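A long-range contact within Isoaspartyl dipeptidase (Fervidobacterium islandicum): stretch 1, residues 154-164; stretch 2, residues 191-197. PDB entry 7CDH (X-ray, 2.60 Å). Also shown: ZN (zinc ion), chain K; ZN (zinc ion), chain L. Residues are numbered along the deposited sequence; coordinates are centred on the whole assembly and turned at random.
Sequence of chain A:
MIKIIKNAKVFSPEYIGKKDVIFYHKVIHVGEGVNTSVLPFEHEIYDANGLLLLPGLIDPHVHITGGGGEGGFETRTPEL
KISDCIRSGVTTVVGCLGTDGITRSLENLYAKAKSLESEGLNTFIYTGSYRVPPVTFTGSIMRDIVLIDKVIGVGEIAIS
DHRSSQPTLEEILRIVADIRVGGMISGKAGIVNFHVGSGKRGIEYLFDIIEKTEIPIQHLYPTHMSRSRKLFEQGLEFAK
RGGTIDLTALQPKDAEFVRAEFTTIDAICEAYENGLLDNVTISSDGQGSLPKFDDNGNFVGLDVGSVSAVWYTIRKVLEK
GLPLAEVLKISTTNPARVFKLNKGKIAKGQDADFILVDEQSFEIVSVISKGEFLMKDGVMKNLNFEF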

ATOM      1  N   VAL A 154      10.887  -7.551  21.701  1.00 27.21           N
ATOM      2  CA  VAL A 154      11.525  -7.433  20.375  1.00 27.03           C
ATOM      3  C   VAL A 154      12.981  -7.815  20.559  1.00 27.67           C
ATOM      4  O   VAL A 154      13.537  -7.514  21.600  1.00 30.26           O
ATOM      5  N   GLY A 155      13.539  -8.520  19.595  1.00 29.59           N
ATOM      6  CA  GLY A 155      14.881  -9.084  19.703  1.00 30.88           C
ATOM      7  C   GLY A 155      15.125 -10.099  18.601  1.00 31.89           C
ATOM      8  O   GLY A 155      14.176 -10.512  17.947  1.00 29.87           O
ATOM      9  N   GLU A 156      16.403 -10.454  18.408  1.00 33.67           N
ATOM     10  CA  GLU A 156      17.473  -9.779  19.119  1.00 38.59           C
ATOM     11  C   GLU A 156      18.028  -8.666  18.214  1.00 38.32           C
ATOM     12  O   GLU A 156      18.571  -8.971  17.162  1.00 45.83           O
ATOM     13  N   ILE A 157      17.878  -7.411  18.616  1.00 35.56           N
ATOM     14  CA  ILE A 157      18.337  -6.217  17.859  1.00 34.34           C
ATOM     15  C   ILE A 157      19.853  -6.135  17.987  1.00 32.92           C
ATOM     16  O   ILE A 157      20.342  -6.138  19.099  1.00 36.66           O
ATOM     17  N   ALA A 158      20.570  -6.122  16.880  1.00 31.29           N
ATOM     18  CA  ALA A 158      22.039  -6.066  16.873  1.00 32.37           C
ATOM     19  C   ALA A 158      22.472  -4.616  17.034  1.00 29.73           C
ATOM     20  O   ALA A 158      21.966  -3.748  16.310  1.00 27.55           O
ATOM     21  N   ILE A 159      23.412  -4.404  17.946  1.00 31.69           N
ATOM     22  CA  ILE A 159      24.174  -3.134  18.123  1.00 32.86           C
ATOM     23  C   ILE A 159      25.643  -3.518  18.228  1.00 30.18           C
ATOM     24  O   ILE A 159      25.932  -4.643  18.660  1.00 32.38           O
ATOM     25  N   SER A 160      26.518  -2.605  17.865  1.00 31.80           N
ATOM     26  CA  SER A 160      27.980  -2.731  18.036  1.00 31.58           C
ATOM     27  C   SER A 160      28.408  -4.059  17.430  1.00 32.91           C
ATOM     28  O   SER A 160      29.092  -4.828  18.103  1.00 37.21           O
ATOM     29  N   ASP A 161      28.010  -4.301  16.181  1.00 35.37           N
ATOM     30  CA  ASP A 161      28.216  -5.598  15.480  1.00 35.08           C
ATOM     31  C   ASP A 161      28.258  -5.367  13.967  1.00 33.93           C
ATOM     32  O   ASP A 161      27.492  -4.539  13.467  1.00 33.65           O
ATOM     33  N   HIS A 162      29.099  -6.121  13.274  1.00 33.87           N
ATOM     34  CA  HIS A 162      29.299  -6.025  11.813  1.00 36.68           C
ATOM     35  C   HIS A 162      28.055  -6.554  11.057  1.00 32.76           C
ATOM     36  O   HIS A 162      27.932  -6.213   9.899  1.00 31.50           O
ATOM     37  N   ARG A 163      27.136  -7.278  11.695  1.00 34.90           N
ATOM     38  CA  ARG A 163      25.874  -7.777  11.083  1.00 36.80           C
ATOM     39  C   ARG A 163      24.672  -6.884  11.440  1.00 35.51           C
ATOM     40  O   ARG A 163      23.507  -7.208  11.025  1.00 35.97           O
ATOM     41  N   SER A 164      24.905  -5.774  12.142  1.00 30.85           N
ATOM     42  CA  SER A 164      23.820  -4.848  12.539  1.00 30.66           C
ATOM     43  C   SER A 164      23.329  -4.103  11.290  1.00 30.01           C
ATOM     44  O   SER A 164      23.998  -4.152  10.243  1.00 31.38           O
ATOM     45  N   ILE A 191      10.268  -6.690  26.728  1.00 32.18           N
ATOM     46  CA  ILE A 191      11.753  -6.750  26.769  1.00 33.52           C
ATOM     47  C   ILE A 191      12.289  -6.333  25.398  1.00 33.10           C
ATOM     48  O   ILE A 191      11.693  -6.698  24.387  1.00 37.48           O
ATOM     49  N   VAL A 192      13.313  -5.504  25.363  1.00 30.30           N
ATOM     50  CA  VAL A 192      14.185  -5.356  24.174  1.00 33.66           C
ATOM     51  C   VAL A 192      15.435  -6.181  24.481  1.00 32.87           C
ATOM     52  O   VAL A 192      16.081  -5.863  25.450  1.00 30.37           O
ATOM     53  N   ASN A 193      15.706  -7.215  23.684  1.00 32.96           N
ATOM     54  CA  ASN A 193      16.922  -8.047  23.762  1.00 34.12           C
ATOM     55  C   ASN A 193      17.902  -7.488  22.729  1.00 37.43           C
ATOM     56  O   ASN A 193      17.557  -7.438  21.522  1.00 34.49           O
ATOM     57  N   PHE A 194      19.064  -7.028  23.192  1.00 35.80           N
ATOM     58  CA  PHE A 194      20.135  -6.481  22.327  1.00 32.49           C
ATOM     59  C   PHE A 194      21.164  -7.579  22.127  1.00 34.32           C
ATOM     60  O   PHE A 194      21.702  -8.063  23.132  1.00 33.61           O
ATOM     61  N   HIS A 195      21.383  -7.985  20.876  1.00 33.35           N
ATOM     62  CA  HIS A 195      22.624  -8.675  20.486  1.00 31.71           C
ATOM     63  C   HIS A 195      23.756  -7.655  20.530  1.00 33.77           C
ATOM     64  O   HIS A 195      23.735  -6.698  19.735  1.00 35.78           O
ATOM     65  N   VAL A 196      24.715  -7.844  21.428  1.00 31.30           N
ATOM     66  CA  VAL A 196      25.866  -6.912  21.495  1.00 31.74           C
ATOM     67  C   VAL A 196      27.077  -7.581  20.868  1.00 30.48           C
ATOM     68  O   VAL A 196      27.513  -8.618  21.370  1.00 34.09           O
ATOM     69  N   GLY A 197      27.593  -6.984  19.806  1.00 30.35           N
ATOM     70  CA  GLY A 197      28.781  -7.490  19.120  1.00 32.18           C
ATOM     71  C   GLY A 197      30.029  -6.999  19.816  1.00 35.87           C
ATOM     72  O   GLY A 197      29.943  -6.609  20.975  1.00 39.51           O
TER

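Strands 154-159 and 191-196 pair in parallel, and a beta bulge between Val154 and Ile157 shifts the register by one residue. Within it, the peptide bond preceding Glu156 is cis. The side chains of Val154, Ile157, Ile159, Val192, Phe194 and Val196 share one face of the sheet and build an apolar layer. Val154 (chi1 p) places CG1 3.8 Å from CG2 of Val192 (chi1 t), whose CG1 in turn lies 3.9 Å from CD1 of Ile157. Ile157 is extended beyond its m chi1 (chi2 t), which carries CD1 back to Val192, while its CG2 stands 4.4 Å from CD1 of Phe194 (chi1 m). Ile159 adopts p, t; this brings the end of its side chain nearer the partner strand, with CD1 4.0 Å from Phe194 CB and 3.9 Å from Val196 CG2 (Val196 chi1 t).

The opposite face bears Ala158 and His195, and the His195 ring on it binds zinc. His195, with chi1 t and chi2 98°, presents both ring nitrogens to partners: ND1 binds the chain K zinc at 2.1 Å, and NE2 donates a hydrogen bond to Asp161 OD2 (2.9 Å). The small Ala158 side chain lies beside this ring, its CB 4.0 Å from His195 CD2. Glu156 (chi1 p, chi2 t) spans the two zincs, OE1 binding the chain K ion at 2.2 Å and OE2 the chain L ion at 2.0 Å; other ligands come from elsewhere in the structure. Thus Glu156 OE1 and His195 ND1, 3.4 Å apart, are linked through metal.

Asp161 (chi1 t) is held in turn by Arg163, whose NE forms a salt bridge to Asp161 OD1 (2.9 Å), while Arg163 NH2 donates to Asp161 OD2 (2.9 Å). The m chi3 of Arg163 helps fold its guanidinium back toward the carboxylate. Gly197 leaves room here: its CA is 3.2 Å from Asp161 OD2, and a CB would clash with that oxygen.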

ATOM      1  CB  VAL A 154      11.394  -6.023  19.799  1.00 29.34           C
ATOM      2  CG1 VAL A 154      12.128  -5.003  20.662  1.00 30.98           C
ATOM      3  CG2 VAL A 154      11.871  -5.975  18.342  1.00 28.42           C
ATOM      4  CB  GLU A 156      18.533 -10.763  19.619  1.00 41.07           C
ATOM      5  CG  GLU A 156      18.942 -11.803  18.619  1.00 44.05           C
ATOM      6  CD  GLU A 156      20.191 -12.623  18.913  1.00 43.73           C
ATOM      7  OE1 GLU A 156      21.133 -12.161  19.648  1.00 36.91           O
ATOM      8  OE2 GLU A 156      20.190 -13.783  18.435  1.00 54.03           O
ATOM      9  CB  ILE A 157      17.640  -4.974  18.413  1.00 34.93           C
ATOM     10  CG1 ILE A 157      16.135  -5.079  18.176  1.00 41.34           C
ATOM     11  CG2 ILE A 157      18.232  -3.712  17.831  1.00 36.45           C
ATOM     12  CD1 ILE A 157      15.380  -3.914  18.749  1.00 48.99           C
ATOM     13  CB  ALA A 158      22.607  -6.669  15.612  1.00 34.74           C
ATOM     14  CB  ILE A 159      23.675  -2.399  19.376  1.00 33.03           C
ATOM     15  CG1 ILE A 159      23.684  -3.340  20.592  1.00 34.24           C
ATOM     16  CG2 ILE A 159      22.288  -1.827  19.120  1.00 31.19           C
ATOM     17  CD1 ILE A 159      23.587  -2.645  21.915  1.00 34.37           C
ATOM     18  CB  SER A 160      28.348  -2.592  19.489  1.00 33.71           C
ATOM     19  OG  SER A 160      27.858  -1.354  20.028  1.00 35.22           O
ATOM     20  CB  ASP A 161      27.107  -6.606  15.788  1.00 34.44           C
ATOM     21  CG  ASP A 161      27.470  -8.018  15.392  1.00 37.46           C
ATOM     22  OD1 ASP A 161      27.250  -8.382  14.213  1.00 35.33           O
ATOM     23  OD2 ASP A 161      28.022  -8.723  16.255  1.00 41.47           O
ATOM     24  CB  HIS A 162      30.635  -6.686  11.439  1.00 37.82           C
ATOM     25  CG  HIS A 162      30.682  -8.160  11.647  1.00 38.93           C
ATOM     26  ND1 HIS A 162      31.168  -8.729  12.802  1.00 48.34           N
ATOM     27  CD2 HIS A 162      30.339  -9.187  10.857  1.00 41.31           C
ATOM     28  CE1 HIS A 162      31.125 -10.041  12.708  1.00 44.84           C
ATOM     29  NE2 HIS A 162      30.618 -10.334  11.535  1.00 43.06           N
ATOM     30  CB  ARG A 163      25.604  -9.219  11.509  1.00 44.25           C
ATOM     31  CG  ARG A 163      26.663 -10.220  11.055  1.00 50.86           C
ATOM     32  CD  ARG A 163      26.640 -11.431  11.976  1.00 51.61           C
ATOM     33  NE  ARG A 163      27.278 -11.109  13.253  1.00 55.11           N
ATOM     34  CZ  ARG A 163      27.424 -11.941  14.283  1.00 53.74           C
ATOM     35  NH1 ARG A 163      26.955 -13.177  14.227  1.00 55.24           N
ATOM     36  NH2 ARG A 163      28.046 -11.522  15.371  1.00 56.11           N
ATOM     37  CB  SER A 164      24.278  -3.905  13.610  1.00 30.63           C
ATOM     38  OG  SER A 164      24.912  -2.785  13.038  1.00 31.47           O
ATOM     39  CB  ILE A 191      12.210  -8.164  27.174  1.00 36.67           C
ATOM     40  CG1 ILE A 191      11.683  -8.553  28.561  1.00 39.44           C
ATOM     41  CG2 ILE A 191      13.720  -8.297  27.080  1.00 35.66           C
ATOM     42  CD1 ILE A 191      11.814  -7.454  29.613  1.00 38.09           C
ATOM     43  CB  VAL A 192      14.527  -3.886  23.873  1.00 36.97           C
ATOM     44  CG1 VAL A 192      15.381  -3.749  22.619  1.00 33.99           C
ATOM     45  CG2 VAL A 192      13.267  -3.048  23.769  1.00 40.34           C
ATOM     46  CB  ASN A 193      16.561  -9.521  23.592  1.00 38.02           C
ATOM     47  CG  ASN A 193      17.746 -10.462  23.599  1.00 37.09           C
ATOM     48  OD1 ASN A 193      17.822 -11.364  22.778  1.00 38.82           O
ATOM     49  ND2 ASN A 193      18.632 -10.315  24.561  1.00 39.47           N
ATOM     50  CB  PHE A 194      20.794  -5.254  22.952  1.00 31.16           C
ATOM     51  CG  PHE A 194      19.866  -4.083  23.057  1.00 29.71           C
ATOM     52  CD1 PHE A 194      19.574  -3.312  21.950  1.00 28.34           C
ATOM     53  CD2 PHE A 194      19.240  -3.787  24.247  1.00 29.94           C
ATOM     54  CE1 PHE A 194      18.697  -2.245  22.045  1.00 29.62           C
ATOM     55  CE2 PHE A 194      18.351  -2.723  24.337  1.00 29.39           C
ATOM     56  CZ  PHE A 194      18.089  -1.954  23.235  1.00 29.68           C
ATOM     57  CB  HIS A 195      22.502  -9.314  19.115  1.00 32.66           C
ATOM     58  CG  HIS A 195      23.812  -9.752  18.571  1.00 30.69           C
ATOM     59  ND1 HIS A 195      24.236 -11.056  18.675  1.00 28.22           N
ATOM     60  CD2 HIS A 195      24.808  -9.047  17.983  1.00 31.05           C
ATOM     61  CE1 HIS A 195      25.443 -11.142  18.129  1.00 33.24           C
ATOM     62  NE2 HIS A 195      25.823  -9.921  17.683  1.00 28.82           N
ATOM     63  CB  VAL A 196      26.181  -6.447  22.920  1.00 33.66           C
ATOM     64  CG1 VAL A 196      27.286  -5.404  22.876  1.00 33.37           C
ATOM     65  CG2 VAL A 196      24.946  -5.906  23.620  1.00 34.80           C
TER
HETATM   66 ZN    ZN K 410      23.238 -12.833  19.244  1.00 50.84          ZN
HETATM   67 ZN    ZN L 411      21.218 -15.337  19.280  1.00 44.23          ZN